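Local coordinates for protein NADP-dependent 2-hydroxyacid dehydrogenase (Rhizobium etli, PDB 4XCV) that binds NADPH and probably catalyses the NADP-dependent interconversion of 2-hydroxyacids and 2-oxoacids, as a D-isomer-specific 2-hydroxyacid dehydrogenase, at residues Asp195-Leu200 with Gly209-Glu214; Glu214-Leu219 with Val245-Glu250; Ala256-Phe261 with Ser270-Leu275. All blocks are in the same frame, centred on the assembly; numbering follows the deposited sequence. Where two conformers were deposited one is given.

How the interactions relate
All three contacts lie in the Rossmann-type NAD-binding domain and pack peripheral loops and helices onto one face of its parallel sheet or onto each other. Interactions 1 and 2 share Glu214 and helix 213-216; their centres are 9 Å apart, and Tyr211 O touches Phe216 CZ at 3.7 Å. Interaction 2 passes the packing on to interaction 3 through helix 241-250, where Val245 CG2 meets Leu272 CD2 at 3.8 Å. Interactions 1 and 3 do not touch, their nearest atoms being about 7 Å apart, but both reach the cofactor pocket: Asp259 and Val260 contact the nicotinamide amide, and Leu200 touches NADPH. Interaction 2 holds no residue of that pocket.

Interaction 1: residues Asp195-Leu200 with Gly209-Glu214; sequences DILVGL and GFYDSE
Tyr211 lies with its ring against strand 196-199, meeting Leu197 and Gly199, two residues on the same side of the strand. This is the front end of a beta-alpha-beta unit of the Rossmann-type domain: strand 196-199, the loop that carries Tyr211, helix 213-216, then strand 229-232. Leu197 has two conformers; in one, CD2 reaches the ring obliquely, 3.9 Å from Tyr211 CE1, with CG opposite the backbone N (chi1 -176°) bringing that methyl to the ring. The hydroxyl end runs on over the backbone of Gly199. Because a CB on Gly199 would run into the phenol oxygen, the bare glycine is what lets the ring come down this close. A leucine in place of Tyr211 would probably leave a gap over Gly199 and deprive Leu197 CD2 of the ring it packs on. Further out, Phe210 CD2 sits 3.6 Å above one face of the Tyr211 ring, and Met146 and Phe230 from the flanking strands also pack on Tyr211. Next along the chain, Asp212 is the N-cap of helix 213-216, its OD1 accepting from Leu215 N. Closest of all, Tyr211 OH stands 3.2 Å from Gly199 CA.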
loop_
_atom_site.group_PDB
_atom_site.type_symbol
_atom_site.label_atom_id
_atom_site.label_comp_id
_atom_site.label_asym_id
_atom_site.label_seq_id
_atom_site.Cartn_x
_atom_site.Cartn_y
_atom_site.Cartn_z
ATOM N N ASP A 195 10.006 1.876 -14.395
ATOM C CA ASP A 195 8.706 1.233 -14.687
ATOM C C ASP A 195 7.517 2.059 -14.153
ATOM O O ASP A 195 6.485 2.133 -14.799
ATOM C CB ASP A 195 8.663 -0.153 -14.079
ATOM C CG ASP A 195 9.728 -1.063 -14.624
ATOM O OD1 ASP A 195 9.832 -1.215 -15.878
ATOM O OD2 ASP A 195 10.457 -1.673 -13.794
ATOM N N ILE A 196 7.648 2.569 -12.934
ATOM C CA ILE A 196 6.626 3.444 -12.341
ATOM C C ILE A 196 7.297 4.757 -11.972
ATOM O O ILE A 196 8.191 4.786 -11.142
ATOM C CB ILE A 196 5.978 2.794 -11.076
ATOM C CG1 ILE A 196 5.411 1.393 -11.346
ATOM C CG2 ILE A 196 4.964 3.767 -10.489
ATOM C CD1 ILE A 196 4.829 0.768 -10.088
ATOM N N LEU A 197 6.880 5.831 -12.647
ATOM C CA LEU A 197 7.413 7.156 -12.375
ATOM C C LEU A 197 6.559 7.775 -11.272
ATOM O O LEU A 197 5.347 7.852 -11.450
ATOM C CB LEU A 197 7.358 8.008 -13.638
ATOM C CG LEU A 197 7.969 9.424 -13.591
ATOM C CD1 LEU A 197 8.060 9.949 -15.037
ATOM C CD2 LEU A 197 7.236 10.414 -12.670
ATOM N N VAL A 198 7.179 8.219 -10.174
ATOM C CA VAL A 198 6.496 8.955 -9.104
ATOM C C VAL A 198 6.970 10.405 -9.088
ATOM O O VAL A 198 8.124 10.667 -8.801
ATOM C CB VAL A 198 6.711 8.266 -7.739
ATOM C CG1 VAL A 198 6.222 9.126 -6.558
ATOM C CG2 VAL A 198 6.051 6.902 -7.738
ATOM N N GLY A 199 6.043 11.305 -9.371
ATOM C CA GLY A 199 6.352 12.752 -9.420
ATOM C C GLY A 199 6.075 13.454 -8.117
ATOM O O GLY A 199 4.911 13.546 -7.698
ATOM N N LEU A 200 7.138 13.983 -7.514
ATOM C CA LEU A 200 7.072 14.751 -6.272
ATOM C C LEU A 200 7.946 15.995 -6.411
ATOM O O LEU A 200 8.774 16.322 -5.545
ATOM C CB LEU A 200 7.487 13.911 -5.061
ATOM C CG LEU A 200 6.499 12.807 -4.679
ATOM C CD1 LEU A 200 7.100 11.853 -3.694
ATOM C CD2 LEU A 200 5.190 13.377 -4.143
ATOM N N GLY A 209 4.894 21.843 -17.500
ATOM C CA GLY A 209 4.713 21.053 -18.725
ATOM C C GLY A 209 5.793 20.020 -18.962
ATOM O O GLY A 209 6.085 19.657 -20.112
ATOM N N PHE A 210 6.358 19.542 -17.880
ATOM C CA PHE A 210 7.501 18.640 -17.896
ATOM C C PHE A 210 7.112 17.208 -18.261
ATOM O O PHE A 210 7.848 16.518 -19.006
ATOM C CB PHE A 210 8.146 18.756 -16.515
ATOM C CG PHE A 210 9.314 17.865 -16.305
ATOM C CD1 PHE A 210 10.518 18.150 -16.860
ATOM C CD2 PHE A 210 9.170 16.743 -15.533
ATOM C CE1 PHE A 210 11.607 17.282 -16.644
ATOM C CE2 PHE A 210 10.205 15.907 -15.314
ATOM C CZ PHE A 210 11.434 16.160 -15.894
ATOM N N TYR A 211 5.991 16.739 -17.722
ATOM C CA TYR A 211 5.536 15.389 -17.971
ATOM C C TYR A 211 4.655 15.405 -19.228
ATOM O O TYR A 211 3.448 15.664 -19.171
ATOM C CB TYR A 211 4.792 14.836 -16.766
ATOM C CG TYR A 211 5.504 14.863 -15.442
ATOM C CD1 TYR A 211 6.660 14.113 -15.192
ATOM C CD2 TYR A 211 5.003 15.615 -14.414
ATOM C CE1 TYR A 211 7.245 14.124 -13.947
ATOM C CE2 TYR A 211 5.599 15.631 -13.148
ATOM C CZ TYR A 211 6.717 14.869 -12.937
ATOM O OH TYR A 211 7.308 14.865 -11.688
ATOM N N ASP A 212 5.304 15.121 -20.369
ATOM C CA ASP A 212 4.683 15.220 -21.669
ATOM C C ASP A 212 4.911 13.968 -22.486
ATOM O O ASP A 212 5.519 13.009 -22.052
ATOM C CB ASP A 212 5.134 16.492 -22.401
ATOM C CG ASP A 212 6.608 16.520 -22.726
ATOM O OD1 ASP A 212 7.308 15.513 -22.518
ATOM O OD2 ASP A 212 7.082 17.619 -23.188
ATOM N N SER A 213 4.357 13.972 -23.696
ATOM C CA SER A 213 4.493 12.826 -24.593
ATOM C C SER A 213 5.922 12.340 -24.749
ATOM O O SER A 213 6.177 11.165 -24.689
ATOM C CB SER A 213 3.914 13.135 -25.993
ATOM O OG SER A 213 2.514 13.365 -25.954
ATOM N N GLU A 214 6.844 13.259 -24.977
ATOM C CA GLU A 214 8.236 12.889 -25.176
ATOM C C GLU A 214 8.811 12.165 -23.934
ATOM O O GLU A 214 9.546 11.169 -24.063
ATOM C CB GLU A 214 9.060 14.151 -25.421
ATOM C CG GLU A 214 10.531 13.891 -25.710
ATOM C CD GLU A 214 11.370 15.174 -25.835
ATOM O OE1 GLU A 214 10.797 16.249 -26.139
ATOM O OE2 GLU A 214 12.619 15.100 -25.661
#

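Interaction 2: residues Glu214-Leu219 with Val245-Glu250; sequences ELFKKL and VSAVRE
Phe216 and Ala247 make the apolar half of this contact. Ring atom CD2 of Phe216 comes 4.0 Å from Ala247 CB, the methyl approaching obliquely. CG of Phe216 stands opposite its own carbonyl carbon (chi1 -59°), which carries the ring off helix 213-216 toward helix 241-250. Ala247 is small enough for the two backbones to draw near, with Phe216 CA and Ala247 CA 7.2 Å apart. The same ring also touches Asp243 and Ile244, one turn earlier in helix 241-250, and meets Phe230 of the sheet with the planes at about 55°.

The pair belongs to the helical layer on one face of the parallel sheet in the Rossmann-type domain. Helix 213-216 leads into strand 229-232 and helix 241-250 into strand 255-258, so two successive connections of the sheet lie against each other here. Phe216 to Leu219 form a type I turn, and Leu219 then turns inward onto Leu197 and Leu191.

Charge enters where the contact is exposed to solvent. Lys217 NZ lies 4.0 Å from Glu250 OE2, too long for a salt bridge, though the opposite charges probably still attract weakly. The two side chains cross at about a right angle, and the lysine chain bends at its last torsion (chi4 -46°). Within residues 214-219 a closer pairing forms: Lys218 NZ donates to Glu214 OE2 at 3.3 Å in a salt bridge, arriving on the anti side of the carboxylate and 27° out of its plane. Lys218 NZ has a second acidic partner in Asp188 OD1, and so links Glu214 to helix 187-192.

Backbone bonds hold each piece in shape. Lys218 N donates to Leu215 O at 2.9 Å, and Glu250 N to Ser246 O at 2.9 Å.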
loop_
_atom_site.group_PDB
_atom_site.type_symbol
_atom_site.label_atom_id
_atom_site.label_comp_id
_atom_site.label_asym_id
_atom_site.label_seq_id
_atom_site.Cartn_x
_atom_site.Cartn_y
_atom_site.Cartn_z
ATOM N N GLU A 214 6.844 13.259 -24.977
ATOM C CA GLU A 214 8.236 12.889 -25.176
ATOM C C GLU A 214 8.811 12.165 -23.934
ATOM O O GLU A 214 9.546 11.169 -24.063
ATOM C CB GLU A 214 9.060 14.151 -25.421
ATOM C CG GLU A 214 10.531 13.891 -25.710
ATOM C CD GLU A 214 11.370 15.174 -25.835
ATOM O OE1 GLU A 214 10.797 16.249 -26.139
ATOM O OE2 GLU A 214 12.619 15.100 -25.661
ATOM N N LEU A 215 8.497 12.683 -22.744
ATOM C CA LEU A 215 8.963 12.042 -21.519
ATOM C C LEU A 215 8.373 10.631 -21.379
ATOM O O LEU A 215 9.067 9.681 -21.048
ATOM C CB LEU A 215 8.627 12.921 -20.321
ATOM C CG LEU A 215 9.068 12.392 -18.964
ATOM C CD1 LEU A 215 9.518 13.534 -18.070
ATOM C CD2 LEU A 215 7.995 11.571 -18.288
ATOM N N PHE A 216 7.071 10.477 -21.635
ATOM C CA PHE A 216 6.440 9.172 -21.437
ATOM C C PHE A 216 7.011 8.102 -22.357
ATOM O O PHE A 216 7.150 6.946 -21.971
ATOM C CB PHE A 216 4.920 9.233 -21.632
ATOM C CG PHE A 216 4.214 10.205 -20.703
ATOM C CD1 PHE A 216 4.566 10.324 -19.379
ATOM C CD2 PHE A 216 3.206 11.007 -21.186
ATOM C CE1 PHE A 216 3.920 11.225 -18.559
ATOM C CE2 PHE A 216 2.563 11.911 -20.383
ATOM C CZ PHE A 216 2.929 12.017 -19.053
ATOM N N LYS A 217 7.382 8.531 -23.565
ATOM C CA LYS A 217 8.009 7.612 -24.534
ATOM C C LYS A 217 9.407 7.171 -24.132
ATOM O O LYS A 217 9.951 6.248 -24.770
ATOM C CB LYS A 217 8.020 8.229 -25.932
ATOM C CG LYS A 217 6.651 8.288 -26.594
ATOM C CD LYS A 217 6.707 9.106 -27.857
ATOM C CE LYS A 217 5.339 9.583 -28.278
ATOM N NZ LYS A 217 4.287 8.538 -28.235
ATOM N N LYS A 218 10.010 7.822 -23.120
ATOM C CA LYS A 218 11.347 7.432 -22.624
ATOM C C LYS A 218 11.314 6.442 -21.462
ATOM O O LYS A 218 12.332 5.847 -21.122
ATOM C CB LYS A 218 12.119 8.675 -22.225
ATOM C CG LYS A 218 12.541 9.484 -23.442
ATOM C CD LYS A 218 13.246 10.743 -22.992
ATOM C CE LYS A 218 13.675 11.638 -24.121
ATOM N NZ LYS A 218 13.907 12.978 -23.498
ATOM N N LEU A 219 10.150 6.207 -20.879
ATOM C CA LEU A 219 10.037 5.258 -19.770
ATOM C C LEU A 219 10.278 3.848 -20.253
ATOM O O LEU A 219 10.139 3.541 -21.451
ATOM C CB LEU A 219 8.649 5.361 -19.136
ATOM C CG LEU A 219 8.443 6.647 -18.332
ATOM C CD1 LEU A 219 6.968 6.850 -17.975
ATOM C CD2 LEU A 219 9.301 6.667 -17.083
ATOM N N VAL A 245 -3.578 11.283 -21.643
ATOM C CA VAL A 245 -4.681 10.611 -22.291
ATOM C C VAL A 245 -4.193 9.857 -23.549
ATOM O O VAL A 245 -4.501 8.690 -23.738
ATOM C CB VAL A 245 -5.799 11.602 -22.662
ATOM C CG1 VAL A 245 -6.935 10.930 -23.430
ATOM C CG2 VAL A 245 -6.367 12.273 -21.415
ATOM N N SER A 246 -3.462 10.531 -24.426
ATOM C CA SER A 246 -2.974 9.886 -25.636
ATOM C C SER A 246 -2.060 8.717 -25.337
ATOM O O SER A 246 -2.132 7.696 -26.001
ATOM C CB SER A 246 -2.276 10.919 -26.526
ATOM O OG SER A 246 -3.222 11.867 -27.040
ATOM N N ALA A 247 -1.185 8.899 -24.345
ATOM C CA ALA A 247 -0.209 7.843 -24.001
ATOM C C ALA A 247 -0.914 6.605 -23.465
ATOM O O ALA A 247 -0.512 5.460 -23.794
ATOM C CB ALA A 247 0.821 8.366 -23.018
ATOM N N VAL A 248 -1.962 6.783 -22.651
ATOM C CA VAL A 248 -2.704 5.618 -22.169
ATOM C C VAL A 248 -3.470 4.957 -23.302
ATOM O O VAL A 248 -3.459 3.749 -23.442
ATOM C CB VAL A 248 -3.652 5.973 -21.006
ATOM C CG1 VAL A 248 -4.531 4.796 -20.647
ATOM C CG2 VAL A 248 -2.845 6.391 -19.797
ATOM N N ARG A 249 -4.115 5.737 -24.155
ATOM C CA ARG A 249 -4.874 5.149 -25.240
ATOM C C ARG A 249 -3.976 4.407 -26.208
ATOM O O ARG A 249 -4.389 3.377 -26.781
ATOM C CB ARG A 249 -5.619 6.240 -25.990
ATOM C CG ARG A 249 -6.761 6.819 -25.209
ATOM C CD ARG A 249 -7.326 8.016 -25.947
ATOM N NE ARG A 249 -7.682 7.746 -27.329
ATOM C CZ ARG A 249 -8.856 7.268 -27.756
ATOM N NH1 ARG A 249 -9.800 6.915 -26.896
ATOM N NH2 ARG A 249 -9.065 7.110 -29.047
ATOM N N GLU A 250 -2.786 4.913 -26.481
ATOM C CA GLU A 250 -1.937 4.245 -27.423
ATOM C C GLU A 250 -1.059 3.154 -26.841
ATOM O O GLU A 250 -0.378 2.435 -27.576
ATOM C CB GLU A 250 -1.213 5.227 -28.335
ATOM C CG GLU A 250 -0.121 6.107 -27.826
ATOM C CD GLU A 250 0.256 7.088 -28.942
ATOM O OE1 GLU A 250 -0.304 8.203 -28.993
ATOM O OE2 GLU A 250 1.051 6.710 -29.823
#

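Interaction 3: residues Ala256-Phe261 with Ser270-Leu275; sequences ASLDVF and SPLWEL. With NDP (NADPH dihydro-nicotinamide-adenine-dinucleotide phosphate), chain B.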
loop_
_atom_site.group_PDB
_atom_site.type_symbol
_atom_site.label_atom_id
_atom_site.label_comp_id
_atom_site.label_asym_id
_atom_site.label_seq_id
_atom_site.Cartn_x
_atom_site.Cartn_y
_atom_site.Cartn_z
ATOM N N ALA A 256 -2.024 5.249 -14.880
ATOM C CA ALA A 256 -1.584 6.450 -14.157
ATOM C C ALA A 256 -2.304 6.554 -12.844
ATOM O O ALA A 256 -3.380 6.010 -12.651
ATOM C CB ALA A 256 -1.815 7.710 -14.989
ATOM N N SER A 257 -1.706 7.304 -11.920
ATOM C CA SER A 257 -2.387 7.757 -10.717
ATOM C C SER A 257 -2.097 9.219 -10.553
ATOM O O SER A 257 -0.933 9.638 -10.548
ATOM C CB SER A 257 -1.897 7.030 -9.465
ATOM O OG SER A 257 -2.230 5.655 -9.535
ATOM N N LEU A 258 -3.157 10.018 -10.387
ATOM C CA LEU A 258 -3.024 11.459 -10.336
ATOM C C LEU A 258 -3.778 12.051 -9.184
ATOM O O LEU A 258 -4.968 11.784 -9.038
ATOM C CB LEU A 258 -3.559 12.065 -11.642
ATOM C CG LEU A 258 -2.919 11.565 -12.939
ATOM C CD1 LEU A 258 -3.703 11.992 -14.167
ATOM C CD2 LEU A 258 -1.473 11.999 -13.106
ATOM N N ASP A 259 -3.098 12.854 -8.370
ATOM C CA ASP A 259 -3.751 13.622 -7.320
ATOM C C ASP A 259 -3.862 15.095 -7.654
ATOM O O ASP A 259 -4.549 15.848 -6.934
ATOM C CB ASP A 259 -2.939 13.543 -6.015
ATOM C CG ASP A 259 -3.661 14.119 -4.832
ATOM O OD1 ASP A 259 -4.777 13.665 -4.477
ATOM O OD2 ASP A 259 -3.105 15.024 -4.164
ATOM N N VAL A 260 -3.175 15.523 -8.708
ATOM C CA VAL A 260 -3.085 16.938 -9.081
ATOM C C VAL A 260 -3.329 17.102 -10.554
ATOM O O VAL A 260 -3.031 16.204 -11.306
ATOM C CB VAL A 260 -1.712 17.532 -8.651
ATOM C CG1 VAL A 260 -1.579 17.515 -7.148
ATOM C CG2 VAL A 260 -0.560 16.758 -9.292
ATOM N N PHE A 261 -3.841 18.288 -10.934
ATOM C CA PHE A 261 -4.312 18.513 -12.301
ATOM C C PHE A 261 -3.991 19.911 -12.745
ATOM O O PHE A 261 -3.871 20.811 -11.934
ATOM C CB PHE A 261 -5.834 18.208 -12.389
ATOM C CG PHE A 261 -6.148 16.835 -11.915
ATOM C CD1 PHE A 261 -6.382 16.596 -10.579
ATOM C CD2 PHE A 261 -6.024 15.737 -12.764
ATOM C CE1 PHE A 261 -6.522 15.297 -10.105
ATOM C CE2 PHE A 261 -6.172 14.459 -12.296
ATOM C CZ PHE A 261 -6.420 14.233 -10.985
ATOM N N SER A 270 -13.259 15.786 -18.549
ATOM C CA SER A 270 -11.931 15.235 -18.789
ATOM C C SER A 270 -12.007 13.760 -19.170
ATOM O O SER A 270 -12.696 12.968 -18.496
ATOM C CB SER A 270 -11.062 15.383 -17.569
ATOM O OG SER A 270 -9.824 14.710 -17.797
ATOM N N PRO A 271 -11.223 13.331 -20.157
ATOM C CA PRO A 271 -11.175 11.898 -20.461
ATOM C C PRO A 271 -10.530 11.080 -19.353
ATOM O O PRO A 271 -10.665 9.842 -19.318
ATOM C CB PRO A 271 -10.313 11.838 -21.746
ATOM C CG PRO A 271 -10.416 13.186 -22.357
ATOM C CD PRO A 271 -10.518 14.137 -21.169
ATOM N N LEU A 272 -9.788 11.741 -18.471
ATOM C CA LEU A 272 -9.083 10.992 -17.418
ATOM C C LEU A 272 -10.012 10.192 -16.521
ATOM O O LEU A 272 -9.622 9.121 -16.021
ATOM C CB LEU A 272 -8.231 11.948 -16.581
ATOM C CG LEU A 272 -7.056 12.634 -17.280
ATOM C CD1 LEU A 272 -6.478 13.717 -16.399
ATOM C CD2 LEU A 272 -6.008 11.606 -17.695
ATOM N N TRP A 273 -11.185 10.742 -16.200
ATOM C CA TRP A 273 -12.058 10.069 -15.276
ATOM C C TRP A 273 -12.359 8.625 -15.604
ATOM O O TRP A 273 -12.408 7.781 -14.713
ATOM C CB TRP A 273 -13.382 10.808 -15.136
ATOM C CG TRP A 273 -13.347 12.209 -14.612
ATOM C CD1 TRP A 273 -13.461 13.365 -15.343
ATOM C CD2 TRP A 273 -13.327 12.613 -13.256
ATOM N NE1 TRP A 273 -13.468 14.441 -14.529
ATOM C CE2 TRP A 273 -13.371 14.012 -13.230
ATOM C CE3 TRP A 273 -13.233 11.923 -12.046
ATOM C CZ2 TRP A 273 -13.375 14.737 -12.038
ATOM C CZ3 TRP A 273 -13.216 12.647 -10.874
ATOM C CH2 TRP A 273 -13.279 14.036 -10.886
ATOM N N GLU A 274 -12.566 8.312 -16.881
ATOM C CA GLU A 274 -13.017 7.000 -17.282
ATOM C C GLU A 274 -11.947 6.219 -18.029
ATOM O O GLU A 274 -12.238 5.158 -18.560
ATOM C CB GLU A 274 -14.306 7.118 -18.104
ATOM C CG GLU A 274 -15.506 7.579 -17.273
ATOM C CD GLU A 274 -16.828 7.386 -17.986
ATOM O OE1 GLU A 274 -17.212 6.238 -18.275
ATOM O OE2 GLU A 274 -17.528 8.375 -18.249
ATOM N N LEU A 275 -10.724 6.706 -18.067
ATOM C CA LEU A 275 -9.630 6.029 -18.759
ATOM C C LEU A 275 -9.232 4.760 -18.004
ATOM O O LEU A 275 -9.094 4.798 -16.800
ATOM C CB LEU A 275 -8.477 7.013 -18.779
ATOM C CG LEU A 275 -7.357 6.924 -19.775
ATOM C CD1 LEU A 275 -7.836 6.768 -21.202
ATOM C CD2 LEU A 275 -6.645 8.245 -19.586
HETATM P PA NDP B . 11.342 19.867 -1.499
HETATM O O1A NDP B . 11.763 19.330 -0.166
HETATM O O2A NDP B . 11.605 21.314 -1.863
HETATM O O5B NDP B . 12.000 18.916 -2.603
HETATM C C5B NDP B . 11.891 19.275 -3.985
HETATM C C4B NDP B . 12.667 18.246 -4.773
HETATM O O4B NDP B . 12.461 18.512 -6.157
HETATM C C3B NDP B . 14.151 18.315 -4.498
HETATM O O3B NDP B . 14.723 16.991 -4.508
HETATM C C2B NDP B . 14.623 19.117 -5.682
HETATM O O2B NDP B . 16.003 18.882 -6.077
HETATM C C1B NDP B . 13.705 18.591 -6.783
HETATM N N9A NDP B . 13.632 19.475 -7.948
HETATM C C8A NDP B . 13.190 20.748 -7.929
HETATM N N7A NDP B . 13.364 21.297 -9.171
HETATM C C5A NDP B . 13.964 20.336 -9.936
HETATM C C6A NDP B . 14.452 20.311 -11.242
HETATM N N6A NDP B . 14.307 21.355 -12.059
HETATM N N1A NDP B . 15.029 19.184 -11.676
HETATM C C2A NDP B . 15.151 18.110 -10.866
HETATM N N3A NDP B . 14.718 18.062 -9.595
HETATM C C4A NDP B . 14.125 19.200 -9.176
HETATM O O3 NDP B . 9.766 19.628 -1.719
HETATM P PN NDP B . 8.791 18.551 -1.031
HETATM O O1N NDP B . 9.412 17.208 -1.229
HETATM O O2N NDP B . 8.480 18.923 0.340
HETATM O O5D NDP B . 7.482 18.751 -1.887
HETATM C C5D NDP B . 7.508 18.604 -3.314
HETATM C C4D NDP B . 6.232 19.260 -3.855
HETATM O O4D NDP B . 5.098 18.474 -3.519
HETATM C C3D NDP B . 5.904 20.612 -3.284
HETATM O O3D NDP B . 6.627 21.658 -3.958
HETATM C C2D NDP B . 4.400 20.731 -3.469
HETATM O O2D NDP B . 4.121 21.433 -4.704
HETATM C C1D NDP B . 3.940 19.312 -3.642
HETATM N N1N NDP B . 2.974 18.827 -2.653
HETATM C C2N NDP B . 1.800 18.245 -3.055
HETATM C C3N NDP B . 0.848 17.881 -2.165
HETATM C C7N NDP B . -0.375 17.229 -2.556
HETATM O O7N NDP B . -1.322 17.272 -1.734
HETATM N N7N NDP B . -0.529 16.582 -3.696
HETATM C C4N NDP B . 1.095 18.037 -0.715
HETATM C C5N NDP B . 2.385 18.629 -0.411
HETATM C C6N NDP B . 3.263 19.032 -1.303
HETATM P P2B NDP B . 17.198 19.173 -5.020
HETATM O O1X NDP B . 18.451 19.082 -5.829
HETATM O O2X NDP B . 16.930 20.563 -4.468
HETATM O O3X NDP B . 17.072 18.175 -3.943
#
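Leu272 carries the contact, pressing one methyl between Leu258 and Phe261, and Ser270 prepares it from two residues upstream. Ser270 OG accepts a hydrogen bond from Leu272 N at 3.0 Å with an N-H...O angle of 156°, an ST turn that ties down the start of the bend. At Leu272, CG lies opposite the carbonyl carbon (chi1 -66°) and the branch is directed at strand 255-258. Its CD1 meets Leu258 CD1 at 4.0 Å, the two leucine side chains crossing at about a right angle. The same methyl lies at the edge of the Phe261 ring, near its plane and 4.2 Å from CE2; the phenylalanine and leucine side chains run past each other in opposite directions. Trp273 packs on Leu266 and Ile280, and its NE1 is hydrogen-bonded to Ala267 O. Glu274 forms a salt bridge through OE2 with Arg128 of the second subunit, so this loop also joins the dimer interface.

Between the two residues that receive Leu272, the chain turns to the cofactor. Asp259 OD2 accepts the nicotinamide amide N7N of NADPH at 3.0 Å, nearly straight at 171°, while OD1 is bonded to Thr281 OG1 and Asp284 N, which would help fix the carboxylate's rotation. Val260 CG1 approaches the same N7N at 3.7 Å.

In this Rossmann-type domain, residues 270-275 lie in the loop between the sixth and seventh strands of the parallel sheet, 255-258 and 278-280. Leu272 there is packed against Val245 of helix 241-250 and Ile280 of strand 278-280, outermost within this chain.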